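PDB 5EZM: 4-amino-4-deoxy-L-arabinose transferase or related glycosyltransferases of PMT family from Cupriavidus metallidurans, which probably transfers a pentose sugar, 4-amino-4-deoxy-L-arabinose, to lipid A as a zinc-containing membrane glycosyltransferase of the GT-C fold. Local coordinates for residues V242-V245 against I246-W250. Numbering follows the deposited sequence.
Sequences VMLV and ITVPW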
loop_
_atom_site.group_PDB
_atom_site.type_symbol
_atom_site.label_atom_id
_atom_site.label_comp_id
_atom_site.label_asym_id
_atom_site.label_seq_id
_atom_site.Cartn_x
_atom_site.Cartn_y
_atom_site.Cartn_z
ATOM N N VAL A 242 3.054 -6.863 26.879
ATOM C CA VAL A 242 3.333 -5.599 26.202
ATOM C C VAL A 242 2.456 -5.451 24.962
ATOM O O VAL A 242 1.959 -4.357 24.663
ATOM C CB VAL A 242 4.835 -5.474 25.873
ATOM C CG1 VAL A 242 5.287 -6.563 24.926
ATOM C CG2 VAL A 242 5.141 -4.104 25.283
ATOM N N MET A 243 2.219 -6.553 24.243
ATOM C CA MET A 243 1.357 -6.489 23.065
ATOM C C MET A 243 -0.069 -6.110 23.447
ATOM O O MET A 243 -0.696 -5.276 22.783
ATOM C CB MET A 243 1.377 -7.826 22.326
ATOM C CG MET A 243 0.621 -7.806 21.013
ATOM S SD MET A 243 -0.234 -9.357 20.697
ATOM C CE MET A 243 -1.469 -9.329 21.993
ATOM N N LEU A 244 -0.598 -6.714 24.515
ATOM C CA LEU A 244 -1.923 -6.340 24.996
ATOM C C LEU A 244 -1.967 -4.875 25.407
ATOM O O LEU A 244 -2.949 -4.176 25.135
ATOM C CB LEU A 244 -2.337 -7.235 26.166
ATOM C CG LEU A 244 -2.631 -8.699 25.834
ATOM C CD1 LEU A 244 -2.959 -9.471 27.096
ATOM C CD2 LEU A 244 -3.763 -8.813 24.829
ATOM N N VAL A 245 -0.908 -4.390 26.062
ATOM C CA VAL A 245 -0.855 -2.980 26.434
ATOM C C VAL A 245 -0.889 -2.094 25.198
ATOM O O VAL A 245 -1.462 -0.998 25.222
ATOM C CB VAL A 245 0.390 -2.706 27.301
ATOM C CG1 VAL A 245 0.662 -1.208 27.407
ATOM C CG2 VAL A 245 0.213 -3.317 28.689
ATOM N N ILE A 246 -0.310 -2.554 24.090
ATOM C CA ILE A 246 -0.293 -1.725 22.889
ATOM C C ILE A 246 -1.647 -1.744 22.185
ATOM O O ILE A 246 -2.168 -0.696 21.785
ATOM C CB ILE A 246 0.846 -2.169 21.954
ATOM C CG1 ILE A 246 2.193 -1.855 22.597
ATOM C CG2 ILE A 246 0.731 -1.480 20.604
ATOM C CD1 ILE A 246 3.372 -2.273 21.768
ATOM N N THR A 247 -2.250 -2.925 22.026
ATOM C CA THR A 247 -3.451 -3.035 21.201
ATOM C C THR A 247 -4.742 -2.737 21.956
ATOM O O THR A 247 -5.630 -2.069 21.414
ATOM C CB THR A 247 -3.554 -4.436 20.595
ATOM O OG1 THR A 247 -3.696 -5.402 21.644
ATOM C CG2 THR A 247 -2.322 -4.752 19.779
ATOM N N VAL A 248 -4.862 -3.224 23.194
ATOM C CA VAL A 248 -6.161 -3.220 23.875
ATOM C C VAL A 248 -6.771 -1.828 24.015
ATOM O O VAL A 248 -7.974 -1.682 23.745
ATOM C CB VAL A 248 -6.047 -3.947 25.228
ATOM C CG1 VAL A 248 -7.275 -3.672 26.077
ATOM C CG2 VAL A 248 -5.886 -5.439 25.005
ATOM N N PRO A 249 -6.035 -0.782 24.434
ATOM C CA PRO A 249 -6.708 0.501 24.729
ATOM C C PRO A 249 -7.628 1.026 23.631
ATOM O O PRO A 249 -8.759 1.435 23.930
ATOM C CB PRO A 249 -5.527 1.445 24.985
ATOM C CG PRO A 249 -4.490 0.570 25.547
ATOM C CD PRO A 249 -4.603 -0.718 24.781
ATOM N N TRP A 250 -7.194 1.018 22.369
ATOM C CA TRP A 250 -8.074 1.524 21.320
ATOM C C TRP A 250 -9.291 0.628 21.138
ATOM O O TRP A 250 -10.403 1.124 20.923
ATOM C CB TRP A 250 -7.329 1.668 19.995
ATOM C CG TRP A 250 -8.255 2.060 18.873
ATOM C CD1 TRP A 250 -8.721 3.314 18.591
ATOM C CD2 TRP A 250 -8.840 1.189 17.897
ATOM N NE1 TRP A 250 -9.551 3.278 17.496
ATOM C CE2 TRP A 250 -9.642 1.985 17.052
ATOM C CE3 TRP A 250 -8.760 -0.184 17.652
ATOM C CZ2 TRP A 250 -10.354 1.454 15.982
ATOM C CZ3 TRP A 250 -9.469 -0.711 16.589
ATOM C CH2 TRP A 250 -10.256 0.107 15.767
#
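With chi1 at 63°, T247 sets OG1 between its own backbone N and carbonyl carbon, which turns the hydroxyl back along the helix onto the carbonyl of M243, one turn earlier. The side-chain bond, T247 OG1 to M243 O, is 3.2 Å long and arrives tilted 34° from the carbonyl plane, whereas T247 N reaches M243 O at 2.9 Å almost in line with the C=O bond. Two donors from a single residue thus grip one acceptor, and the hydroxyl is satisfied within the helix. The T247 side chain also touches I203 and a bound lipid, [(Z)-octadec-9-enyl] (2R)-2,3-bis(oxidanyl)propanoate. Replacing T247 with an alanine takes away both the hydroxyl and the methyl, which would probably cost M243 O its side-chain donor and open a gap towards I203 and the lipid. These turns belong to helix 236-257, a predicted transmembrane helix of the GT-C membrane domain, which packs against helix 185-206 through V242, M243, I246 and T247. L244, on the surface, meets V248 one turn on, CD2 of L244 lying 4.0 Å from CG2 of V248; the same pair is joined by the backbone bond from V248 N to L244 O (2.9 Å). I246 CD1 extends back to V242 CG2 at 4.3 Å. P249 has no amide hydrogen to give V245 O; its CD instead sits 3.2 Å from that oxygen. The helix kinks at P249 and W250, whose backbone N atoms lack a bond to the preceding turn, and W250 NE1 bonds to V76 O.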